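PDB 6JIL: cycloserine biosynthesis protein DcsG from Streptomyces lavendulae, which catalyses the ATP-dependent cyclisation of O-ureido-D-serine to the antibiotic D-cycloserine, with magnesium as cofactor. Local coordinates for residues F134-T139 / V172-Y177; K145-Y150 / A204-D209; I3-T8 / S46-V51. All blocks are in the same frame, centred on the assembly; numbering follows the deposited sequence.

Interaction 1: F134-T139 / V172-Y177. With ADP (adenosine-5'-diphosphate), chain G.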
loop_
_atom_site.group_PDB
_atom_site.type_symbol
_atom_site.label_atom_id
_atom_site.label_comp_id
_atom_site.label_asym_id
_atom_site.label_seq_id
_atom_site.Cartn_x
_atom_site.Cartn_y
_atom_site.Cartn_z
ATOM N N PHE A 134 -13.556 14.566 -6.679
ATOM C CA PHE A 134 -12.687 13.502 -7.167
ATOM C C PHE A 134 -11.333 13.627 -6.504
ATOM O O PHE A 134 -11.052 14.629 -5.856
ATOM C CB PHE A 134 -12.553 13.571 -8.691
ATOM C CG PHE A 134 -11.948 14.854 -9.211
ATOM C CD1 PHE A 134 -10.644 14.873 -9.703
ATOM C CD2 PHE A 134 -12.702 16.026 -9.271
ATOM C CE1 PHE A 134 -10.103 16.040 -10.256
ATOM C CE2 PHE A 134 -12.170 17.197 -9.820
ATOM C CZ PHE A 134 -10.868 17.203 -10.316
ATOM N N VAL A 135 -10.497 12.606 -6.646
ATOM C CA VAL A 135 -9.185 12.641 -6.032
ATOM C C VAL A 135 -8.096 12.411 -7.055
ATOM O O VAL A 135 -8.266 11.630 -7.996
ATOM C CB VAL A 135 -9.058 11.567 -4.930
ATOM C CG1 VAL A 135 -7.681 11.641 -4.264
ATOM C CG2 VAL A 135 -10.155 11.756 -3.905
ATOM N N VAL A 136 -6.980 13.111 -6.867
ATOM C CA VAL A 136 -5.825 12.970 -7.733
ATOM C C VAL A 136 -4.716 12.363 -6.887
ATOM O O VAL A 136 -4.494 12.769 -5.749
ATOM C CB VAL A 136 -5.333 14.331 -8.281
ATOM C CG1 VAL A 136 -3.963 14.150 -8.962
ATOM C CG2 VAL A 136 -6.359 14.901 -9.267
ATOM N N LYS A 137 -4.017 11.384 -7.440
ATOM C CA LYS A 137 -2.941 10.751 -6.698
ATOM C C LYS A 137 -2.022 9.996 -7.645
ATOM O O LYS A 137 -2.463 9.497 -8.680
ATOM C CB LYS A 137 -3.514 9.760 -5.681
ATOM C CG LYS A 137 -3.975 8.460 -6.322
ATOM C CD LYS A 137 -4.549 7.463 -5.322
ATOM C CE LYS A 137 -5.950 7.839 -4.877
ATOM N NZ LYS A 137 -6.581 6.755 -4.067
ATOM N N PRO A 138 -0.728 9.922 -7.306
ATOM C CA PRO A 138 0.251 9.209 -8.125
ATOM C C PRO A 138 0.033 7.718 -7.887
ATOM O O PRO A 138 -0.385 7.318 -6.804
ATOM C CB PRO A 138 1.578 9.689 -7.559
ATOM C CG PRO A 138 1.255 9.862 -6.104
ATOM C CD PRO A 138 -0.073 10.575 -6.160
ATOM N N THR A 139 0.299 6.894 -8.890
ATOM C CA THR A 139 0.117 5.458 -8.714
ATOM C C THR A 139 1.237 4.891 -7.857
ATOM O O THR A 139 1.097 3.815 -7.266
ATOM C CB THR A 139 0.146 4.724 -10.041
ATOM O OG1 THR A 139 1.437 4.888 -10.634
ATOM C CG2 THR A 139 -0.921 5.263 -10.965
ATOM N N VAL A 172 -0.745 8.713 -13.108
ATOM C CA VAL A 172 -1.665 9.349 -12.173
ATOM C C VAL A 172 -3.015 8.672 -12.189
ATOM O O VAL A 172 -3.528 8.307 -13.245
ATOM C CB VAL A 172 -1.859 10.845 -12.513
ATOM C CG1 VAL A 172 -2.858 11.484 -11.556
ATOM C CG2 VAL A 172 -0.518 11.565 -12.441
ATOM N N ILE A 173 -3.588 8.496 -11.006
ATOM C CA ILE A 173 -4.892 7.874 -10.890
ATOM C C ILE A 173 -5.944 8.903 -10.511
ATOM O O ILE A 173 -5.723 9.736 -9.638
ATOM C CB ILE A 173 -4.877 6.722 -9.846
ATOM C CG1 ILE A 173 -4.284 5.466 -10.484
ATOM C CG2 ILE A 173 -6.282 6.428 -9.347
ATOM C CD1 ILE A 173 -4.203 4.293 -9.555
ATOM N N LEU A 174 -7.077 8.849 -11.203
ATOM C CA LEU A 174 -8.200 9.740 -10.941
ATOM C C LEU A 174 -9.329 8.867 -10.414
ATOM O O LEU A 174 -9.668 7.857 -11.027
ATOM C CB LEU A 174 -8.659 10.430 -12.233
ATOM C CG LEU A 174 -7.654 11.313 -12.980
ATOM C CD1 LEU A 174 -8.303 11.881 -14.238
ATOM C CD2 LEU A 174 -7.185 12.434 -12.076
ATOM N N GLN A 175 -9.894 9.234 -9.269
ATOM C CA GLN A 175 -11.001 8.463 -8.704
ATOM C C GLN A 175 -12.071 9.387 -8.159
ATOM O O GLN A 175 -11.784 10.494 -7.711
ATOM C CB GLN A 175 -10.550 7.574 -7.534
ATOM C CG GLN A 175 -9.364 6.678 -7.775
ATOM C CD GLN A 175 -8.961 5.916 -6.522
ATOM O OE1 GLN A 175 -8.816 6.498 -5.448
ATOM N NE2 GLN A 175 -8.773 4.610 -6.656
ATOM N N PRO A 176 -13.331 8.947 -8.203
ATOM C CA PRO A 176 -14.366 9.818 -7.659
ATOM C C PRO A 176 -14.173 9.772 -6.148
ATOM O O PRO A 176 -13.701 8.767 -5.620
ATOM C CB PRO A 176 -15.654 9.129 -8.088
ATOM C CG PRO A 176 -15.263 7.679 -8.133
ATOM C CD PRO A 176 -13.918 7.743 -8.817
ATOM N N TYR A 177 -14.511 10.851 -5.455
ATOM C CA TYR A 177 -14.375 10.866 -4.008
ATOM C C TYR A 177 -15.494 10.034 -3.382
ATOM O O TYR A 177 -16.674 10.338 -3.568
ATOM C CB TYR A 177 -14.459 12.293 -3.462
ATOM C CG TYR A 177 -14.123 12.352 -1.996
ATOM C CD1 TYR A 177 -12.796 12.344 -1.568
ATOM C CD2 TYR A 177 -15.125 12.330 -1.029
ATOM C CE1 TYR A 177 -12.474 12.305 -0.213
ATOM C CE2 TYR A 177 -14.813 12.289 0.333
ATOM C CZ TYR A 177 -13.487 12.272 0.732
ATOM O OH TYR A 177 -13.165 12.199 2.069
HETATM P PB ADP G . -1.757 6.249 -0.017
HETATM O O1B ADP G . -2.379 5.995 1.450
HETATM O O2B ADP G . -0.972 5.018 -0.464
HETATM O O3B ADP G . -0.808 7.466 0.054
HETATM P PA ADP G . -4.441 6.295 -0.615
HETATM O O1A ADP G . -5.196 5.641 -1.682
HETATM O O2A ADP G . -4.506 5.360 0.670
HETATM O O3A ADP G . -2.912 6.532 -1.138
HETATM O "O5'" ADP G . -5.104 7.734 -0.339
HETATM C "C5'" ADP G . -4.652 8.237 0.919
HETATM C "C4'" ADP G . -5.869 8.730 1.713
HETATM O "O4'" ADP G . -6.645 9.649 0.911
HETATM C "C3'" ADP G . -6.788 7.572 2.087
HETATM O "O3'" ADP G . -6.431 6.998 3.339
HETATM C "C2'" ADP G . -8.174 8.220 2.093
HETATM O "O2'" ADP G . -8.501 8.761 3.377
HETATM C "C1'" ADP G . -8.064 9.311 1.004
HETATM N N9 ADP G . -8.594 8.832 -0.305
HETATM C C8 ADP G . -7.868 8.487 -1.418
HETATM N N7 ADP G . -8.657 8.168 -2.401
HETATM C C5 ADP G . -9.939 8.280 -1.997
HETATM C C6 ADP G . -11.194 8.280 -2.665
HETATM N N6 ADP G . -11.288 7.908 -3.998
HETATM N N1 ADP G . -12.289 8.667 -1.982
HETATM C C2 ADP G . -12.224 9.052 -0.707
HETATM N N3 ADP G . -11.070 9.075 -0.043
HETATM C C4 ADP G . -9.920 8.705 -0.636
#

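Interaction 2: K145-Y150 / A204-D209. With ADP (adenosine-5'-diphosphate), chain G.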
loop_
_atom_site.group_PDB
_atom_site.type_symbol
_atom_site.label_atom_id
_atom_site.label_comp_id
_atom_site.label_asym_id
_atom_site.label_seq_id
_atom_site.Cartn_x
_atom_site.Cartn_y
_atom_site.Cartn_z
ATOM N N LYS A 145 1.119 10.863 0.154
ATOM C CA LYS A 145 1.939 11.699 -0.724
ATOM C C LYS A 145 1.244 12.172 -2.009
ATOM O O LYS A 145 0.695 11.377 -2.772
ATOM C CB LYS A 145 3.230 10.982 -1.109
ATOM C CG LYS A 145 4.190 11.905 -1.844
ATOM C CD LYS A 145 5.460 11.210 -2.278
ATOM C CE LYS A 145 6.446 12.228 -2.805
ATOM N NZ LYS A 145 6.639 13.311 -1.792
ATOM N N ASP A 146 1.299 13.478 -2.240
ATOM C CA ASP A 146 0.703 14.122 -3.413
ATOM C C ASP A 146 -0.727 13.692 -3.709
ATOM O O ASP A 146 -1.137 13.632 -4.870
ATOM C CB ASP A 146 1.577 13.901 -4.652
ATOM C CG ASP A 146 2.953 14.536 -4.511
ATOM O OD1 ASP A 146 3.026 15.729 -4.173
ATOM O OD2 ASP A 146 3.966 13.845 -4.743
ATOM N N VAL A 147 -1.483 13.403 -2.655
ATOM C CA VAL A 147 -2.871 13.007 -2.803
ATOM C C VAL A 147 -3.721 14.221 -2.474
ATOM O O VAL A 147 -3.480 14.887 -1.465
ATOM C CB VAL A 147 -3.240 11.875 -1.835
ATOM C CG1 VAL A 147 -4.710 11.557 -1.961
ATOM C CG2 VAL A 147 -2.398 10.645 -2.128
ATOM N N GLN A 148 -4.705 14.518 -3.320
ATOM C CA GLN A 148 -5.565 15.673 -3.090
ATOM C C GLN A 148 -7.026 15.474 -3.495
ATOM O O GLN A 148 -7.350 14.682 -4.384
ATOM C CB GLN A 148 -5.004 16.913 -3.808
ATOM C CG GLN A 148 -3.602 17.317 -3.361
ATOM C CD GLN A 148 -3.172 18.685 -3.882
ATOM O OE1 GLN A 148 -1.991 19.042 -3.827
ATOM N NE2 GLN A 148 -4.132 19.459 -4.380
ATOM N N ARG A 149 -7.889 16.238 -2.832
ATOM C CA ARG A 149 -9.331 16.216 -3.035
ATOM C C ARG A 149 -9.770 17.476 -3.787
ATOM O O ARG A 149 -9.299 18.575 -3.494
ATOM C CB ARG A 149 -10.004 16.149 -1.661
ATOM C CG ARG A 149 -11.506 16.166 -1.648
ATOM C CD ARG A 149 -11.990 16.117 -0.208
ATOM N NE ARG A 149 -13.441 16.028 -0.107
ATOM C CZ ARG A 149 -14.082 15.667 0.998
ATOM N NH1 ARG A 149 -13.398 15.364 2.093
ATOM N NH2 ARG A 149 -15.403 15.591 1.001
ATOM N N TYR A 150 -10.664 17.315 -4.757
ATOM C CA TYR A 150 -11.153 18.455 -5.535
ATOM C C TYR A 150 -12.646 18.402 -5.841
ATOM O O TYR A 150 -13.211 17.325 -6.048
ATOM C CB TYR A 150 -10.434 18.562 -6.893
ATOM C CG TYR A 150 -8.927 18.653 -6.848
ATOM C CD1 TYR A 150 -8.133 17.504 -6.808
ATOM C CD2 TYR A 150 -8.292 19.895 -6.868
ATOM C CE1 TYR A 150 -6.735 17.594 -6.789
ATOM C CE2 TYR A 150 -6.911 19.998 -6.851
ATOM C CZ TYR A 150 -6.136 18.851 -6.812
ATOM O OH TYR A 150 -4.769 18.979 -6.801
ATOM N N ALA A 204 -10.543 9.675 7.893
ATOM C CA ALA A 204 -10.381 10.265 6.571
ATOM C C ALA A 204 -9.084 11.069 6.569
ATOM O O ALA A 204 -8.677 11.587 7.602
ATOM C CB ALA A 204 -11.573 11.166 6.255
HETATM N N MSE A 205 -8.434 11.173 5.415
HETATM C CA MSE A 205 -7.175 11.910 5.314
HETATM C C MSE A 205 -7.316 13.233 4.563
HETATM O O MSE A 205 -6.580 14.190 4.815
HETATM C CB MSE A 205 -6.128 11.046 4.610
HETATM C CG MSE A 205 -5.720 9.799 5.377
HETATM SE SE MSE A 205 -4.660 10.212 6.944
HETATM C CE MSE A 205 -5.901 9.710 8.341
ATOM N N LEU A 206 -8.260 13.271 3.633
ATOM C CA LEU A 206 -8.503 14.454 2.822
ATOM C C LEU A 206 -9.644 15.295 3.400
ATOM O O LEU A 206 -10.814 14.919 3.306
ATOM C CB LEU A 206 -8.844 14.016 1.396
ATOM C CG LEU A 206 -7.731 13.532 0.454
ATOM C CD1 LEU A 206 -6.457 13.197 1.216
ATOM C CD2 LEU A 206 -8.239 12.345 -0.330
HETATM N N MSE A 207 -9.302 16.437 3.991
HETATM C CA MSE A 207 -10.304 17.319 4.581
HETATM C C MSE A 207 -11.001 18.173 3.531
HETATM O O MSE A 207 -10.397 18.566 2.533
HETATM C CB MSE A 207 -9.661 18.239 5.620
HETATM C CG MSE A 207 -9.050 17.524 6.815
HETATM SE SE MSE A 207 -10.240 16.261 7.687
HETATM C CE MSE A 207 -11.712 17.447 8.105
ATOM N N PRO A 208 -12.290 18.477 3.744
ATOM C CA PRO A 208 -13.052 19.297 2.798
ATOM C C PRO A 208 -12.394 20.659 2.561
ATOM O O PRO A 208 -12.546 21.248 1.499
ATOM C CB PRO A 208 -14.413 19.428 3.476
ATOM C CG PRO A 208 -14.524 18.160 4.260
ATOM C CD PRO A 208 -13.149 18.029 4.854
ATOM N N ASP A 209 -11.654 21.146 3.553
ATOM C CA ASP A 209 -10.989 22.443 3.454
ATOM C C ASP A 209 -9.617 22.404 2.776
ATOM O O ASP A 209 -8.859 23.371 2.858
ATOM C CB ASP A 209 -10.843 23.074 4.845
ATOM C CG ASP A 209 -9.733 22.441 5.665
ATOM O OD1 ASP A 209 -9.516 22.876 6.817
ATOM O OD2 ASP A 209 -9.070 21.511 5.163
HETATM P PB ADP G . -1.757 6.249 -0.017
HETATM O O1B ADP G . -2.379 5.995 1.450
HETATM O O2B ADP G . -0.972 5.018 -0.464
HETATM O O3B ADP G . -0.808 7.466 0.054
HETATM P PA ADP G . -4.441 6.295 -0.615
HETATM O O1A ADP G . -5.196 5.641 -1.682
HETATM O O2A ADP G . -4.506 5.360 0.670
HETATM O O3A ADP G . -2.912 6.532 -1.138
HETATM O "O5'" ADP G . -5.104 7.734 -0.339
HETATM C "C5'" ADP G . -4.652 8.237 0.919
HETATM C "C4'" ADP G . -5.869 8.730 1.713
HETATM O "O4'" ADP G . -6.645 9.649 0.911
HETATM C "C3'" ADP G . -6.788 7.572 2.087
HETATM O "O3'" ADP G . -6.431 6.998 3.339
HETATM C "C2'" ADP G . -8.174 8.220 2.093
HETATM O "O2'" ADP G . -8.501 8.761 3.377
HETATM C "C1'" ADP G . -8.064 9.311 1.004
HETATM N N9 ADP G . -8.594 8.832 -0.305
HETATM C C8 ADP G . -7.868 8.487 -1.418
HETATM N N7 ADP G . -8.657 8.168 -2.401
HETATM C C5 ADP G . -9.939 8.280 -1.997
HETATM C C6 ADP G . -11.194 8.280 -2.665
HETATM N N6 ADP G . -11.288 7.908 -3.998
HETATM N N1 ADP G . -12.289 8.667 -1.982
HETATM C C2 ADP G . -12.224 9.052 -0.707
HETATM N N3 ADP G . -11.070 9.075 -0.043
HETATM C C4 ADP G . -9.920 8.705 -0.636
HETATM O O HOH W 1 -10.748 19.426 -0.648
#

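Interaction 3: I3-T8 / S46-V51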
loop_
_atom_site.group_PDB
_atom_site.type_symbol
_atom_site.label_atom_id
_atom_site.label_comp_id
_atom_site.label_asym_id
_atom_site.label_seq_id
_atom_site.Cartn_x
_atom_site.Cartn_y
_atom_site.Cartn_z
ATOM N N ILE A 3 20.483 -14.874 8.927
ATOM C CA ILE A 3 20.159 -13.535 9.388
ATOM C C ILE A 3 19.176 -12.906 8.395
ATOM O O ILE A 3 19.345 -13.013 7.178
ATOM C CB ILE A 3 21.457 -12.694 9.542
ATOM C CG1 ILE A 3 21.471 -11.988 10.894
ATOM C CG2 ILE A 3 21.565 -11.673 8.450
ATOM C CD1 ILE A 3 22.832 -11.393 11.237
ATOM N N LEU A 4 18.138 -12.273 8.935
ATOM C CA LEU A 4 17.083 -11.648 8.142
ATOM C C LEU A 4 17.218 -10.130 8.150
ATOM O O LEU A 4 17.302 -9.513 9.219
ATOM C CB LEU A 4 15.715 -12.014 8.727
ATOM C CG LEU A 4 14.471 -12.119 7.842
ATOM C CD1 LEU A 4 13.240 -11.863 8.700
ATOM C CD2 LEU A 4 14.523 -11.137 6.705
ATOM N N ALA A 5 17.230 -9.530 6.963
ATOM C CA ALA A 5 17.330 -8.080 6.858
ATOM C C ALA A 5 15.928 -7.485 6.812
ATOM O O ALA A 5 15.085 -7.949 6.050
ATOM C CB ALA A 5 18.102 -7.694 5.601
ATOM N N LEU A 6 15.668 -6.489 7.653
ATOM C CA LEU A 6 14.370 -5.815 7.669
ATOM C C LEU A 6 14.676 -4.406 7.149
ATOM O O LEU A 6 15.271 -3.589 7.849
ATOM C CB LEU A 6 13.795 -5.773 9.092
ATOM C CG LEU A 6 13.548 -7.136 9.771
ATOM C CD1 LEU A 6 12.981 -6.925 11.164
ATOM C CD2 LEU A 6 12.591 -7.985 8.944
ATOM N N VAL A 7 14.283 -4.136 5.909
ATOM C CA VAL A 7 14.580 -2.863 5.271
ATOM C C VAL A 7 13.727 -1.666 5.658
ATOM O O VAL A 7 12.501 -1.726 5.675
ATOM C CB VAL A 7 14.544 -3.001 3.731
ATOM C CG1 VAL A 7 15.048 -1.714 3.073
ATOM C CG2 VAL A 7 15.399 -4.178 3.299
ATOM N N THR A 8 14.405 -0.562 5.935
ATOM C CA THR A 8 13.765 0.689 6.315
ATOM C C THR A 8 14.671 1.804 5.786
ATOM O O THR A 8 15.478 1.582 4.884
ATOM C CB THR A 8 13.671 0.800 7.873
ATOM O OG1 THR A 8 12.938 1.975 8.239
ATOM C CG2 THR A 8 15.081 0.874 8.491
ATOM N N SER A 46 24.741 -9.409 0.653
ATOM C CA SER A 46 25.056 -10.802 0.362
ATOM C C SER A 46 25.109 -11.620 1.654
ATOM O O SER A 46 25.035 -12.845 1.619
ATOM C CB SER A 46 26.407 -10.904 -0.358
ATOM O OG SER A 46 27.485 -10.616 0.518
ATOM N N ARG A 47 25.239 -10.935 2.787
ATOM C CA ARG A 47 25.310 -11.593 4.093
ATOM C C ARG A 47 23.994 -12.190 4.577
ATOM O O ARG A 47 24.002 -13.092 5.410
ATOM C CB ARG A 47 25.774 -10.617 5.178
ATOM C CG ARG A 47 27.236 -10.260 5.186
ATOM C CD ARG A 47 27.537 -9.415 6.426
ATOM N NE ARG A 47 26.683 -8.228 6.496
ATOM C CZ ARG A 47 25.777 -7.996 7.444
ATOM N NH1 ARG A 47 25.589 -8.868 8.427
ATOM N NH2 ARG A 47 25.052 -6.884 7.401
ATOM N N PHE A 48 22.874 -11.676 4.079
ATOM C CA PHE A 48 21.566 -12.153 4.513
ATOM C C PHE A 48 21.023 -13.390 3.805
ATOM O O PHE A 48 21.319 -13.646 2.640
ATOM C CB PHE A 48 20.532 -11.031 4.392
ATOM C CG PHE A 48 20.941 -9.759 5.065
ATOM C CD1 PHE A 48 21.465 -8.706 4.331
ATOM C CD2 PHE A 48 20.826 -9.623 6.443
ATOM C CE1 PHE A 48 21.869 -7.539 4.962
ATOM C CE2 PHE A 48 21.228 -8.463 7.082
ATOM C CZ PHE A 48 21.750 -7.417 6.341
ATOM N N GLU A 49 20.211 -14.146 4.535
ATOM C CA GLU A 49 19.576 -15.350 4.013
ATOM C C GLU A 49 18.444 -14.848 3.135
ATOM O O GLU A 49 18.184 -15.373 2.062
ATOM C CB GLU A 49 18.991 -16.176 5.164
ATOM C CG GLU A 49 18.772 -17.641 4.849
ATOM C CD GLU A 49 20.040 -18.462 5.035
ATOM O OE1 GLU A 49 20.043 -19.661 4.669
ATOM O OE2 GLU A 49 21.034 -17.905 5.556
ATOM N N ALA A 50 17.770 -13.817 3.621
ATOM C CA ALA A 50 16.664 -13.211 2.906
ATOM C C ALA A 50 16.496 -11.763 3.349
ATOM O O ALA A 50 17.122 -11.308 4.305
ATOM C CB ALA A 50 15.380 -13.984 3.157
ATOM N N VAL A 51 15.634 -11.051 2.638
ATOM C CA VAL A 51 15.359 -9.657 2.918
ATOM C C VAL A 51 13.857 -9.408 2.904
ATOM O O VAL A 51 13.136 -9.992 2.100
ATOM C CB VAL A 51 16.035 -8.753 1.856
ATOM C CG1 VAL A 51 15.535 -7.335 1.972
ATOM C CG2 VAL A 51 17.549 -8.787 2.040
#

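Interaction 1: F134-T139 / V172-Y177
The CG2 branch of Val135 abuts the edge of the Tyr177 ring, lying in its plane 3.6 Å from CD1, and the same methyl also touches the adenine of ADP. One face of that ring is taken by the nucleotide: C2 of ADP sits above it, displaced toward the rim, 3.3 Å from Tyr177 CE1. The polar centre is Lys137. Its CG lies between the backbone N and the carbonyl carbon, and a bend at chi3 (76°) turns CE toward Gln175 OE1; the amine beyond it meets three acceptors. Lys137 NZ lies 2.6 Å from Gln175 OE1, a hydrogen bond in which the nitrogen stands above the amide plane, 46° out of it. It also bonds ADP N7 and O1A, each at 3.0 Å. Gln175 OE1 is shared in turn, accepting the 6-amino group of ADP (N6) at 3.2 Å, while its NE2 is held by Thr108. The same N6 donates to the backbone oxygen Pro176 O at 3.0 Å, so the 6-amino group is held by one side-chain oxygen and one main-chain carbonyl. Beneath this, the strands run antiparallel (161° between their short axes), with Val135 N to Gln175 O, 2.7 Å, among the four backbone bonds. On the reverse face, Val136 CG2 lies beside Leu174 CD2, and helices 117-127 and 155-167 cover that side. With Val178 N also bonded to ADP, this is the adenine and alpha-phosphate site of the ATP-grasp fold, built on one of its antiparallel sheets.

Interaction 2: K145-Y150 / A204-D209
Arg149 lies against Leu206 from root to tip: its CB packs 3.9 Å from Leu206 CB, and its NH1 reaches the Leu206 backbone oxygen. With CG anti to the backbone N (chi1 178°) and the chain extended from CG to NE, the guanidinium is carried out past Leu206 to that carbonyl. Arg149 NH1 donates to Leu206 O at 2.9 Å, and the oxygen lies in the guanidinium plane, though the bond is bent, with an N-H...O angle of 139°. Pro208 comes over one face of the group, its CA displaced toward the rim, with CG 3.7 Å from Arg149 NH1. Two salt bridges, NE to Glu133 and NH2 to Asp182, further restrict the rotation of the guanidinium.

Leu206 has CG anti to its carbonyl carbon, but an off-rotamer chi2 of 16°, which may reflect strain or the fit; both methyls lie against the ribose. Leu206 CD2 is 3.3 Å from ADP C1' and 4.0 Å from Val147 CG1. The Val147 and Leu206 side chains meet at about a right angle beside the ribose. The neighbouring backbone contributes Met205 N, which donates to the ribose hydroxyl oxygen O2' of ADP at 3.2 Å; this selenomethionine also lays its CB and CG against the sugar. The loop 204-209, after strand 195-202, thus closes over the ribose from across the edge strand 148-151, whose neighbour in the sheet is strand 133-138, with helix 155-167 packing behind Gln148 and Tyr150.

Interaction 3: I3-T8 / S46-V51
Ala5 sets its methyl squarely over the Phe48 ring. The CB stands 3.4 Å from the ring centroid and 8° off the normal, the geometry of a CH-pi contact over the centre of the face. Phe48 has CG anti to its carbonyl carbon (chi1 -52°), which places CG on the side of Ala5. The ring also meets Ile3 CG2, but that approach is modelled too short to be trusted.

Apolar contacts continue along the pair. Ala5 CB packs 3.8 Å from Val51 CG2, and Val7 CG2 lies 3.4 Å from Val51 CG1, the two valines crossing at an oblique angle. Both Ala5 and Val51 direct their side chains to one face of the sheet, where helix 63-76 touches Val51. On the other face, Leu4 CD2 comes 3.5 Å from the backbone oxygen of Ala50, a contact of methyl with carbonyl.

The hydrogen bonds are all main-chain. Glu49 N donates to Ile3 O at 3.0 Å, and Ala5 N donates to Ala50 O at 3.2 Å, with an almost straight N-H...O angle of 178°. The next step follows the parallel ladder, Ala5 also bonding the backbone of Val52. A weaker supplement comes from Val51 CA, whose C-H points to Ala5 O at 3.6 Å.

The bond from Ala5 N thus belongs to the pairing of parallel strands 4-8 and 50-55, neighbours in the four-stranded sheet, and the Glu49 bond lies just before it. Side-chain contacts are mainly apolar and lie away from the nucleotide. No charged group bridges the two segments. The chemistry implies that cohesion comes mainly from burial of methyls and a phenyl face, with main-chain bonds fixing the register.

In the fold
From the N terminus, interaction 3 comes first: 46-51 returns beside 3-8 after helix 19-28 and strand 33-37, joining the two central strands of the parallel sheet. Interaction 1 follows in series, opening at 134. Before 172-177 closes it against 134-139, segment 145-150 has started interaction 2, which ends at 204-209, so these two cross. Interaction 2 joins the edge of the four-stranded antiparallel sheet to the loop leaving strand 195-202 of the five-stranded sheet, and both contacts touch ADP. Strands 133-138 and 148-151 are neighbours, the Phe134 N to Tyr150 O separation of 2.9 Å indicating a probable hydrogen bond. Interaction 3 lies about 35 Å from interaction 1, centre to centre, across the chain's centre.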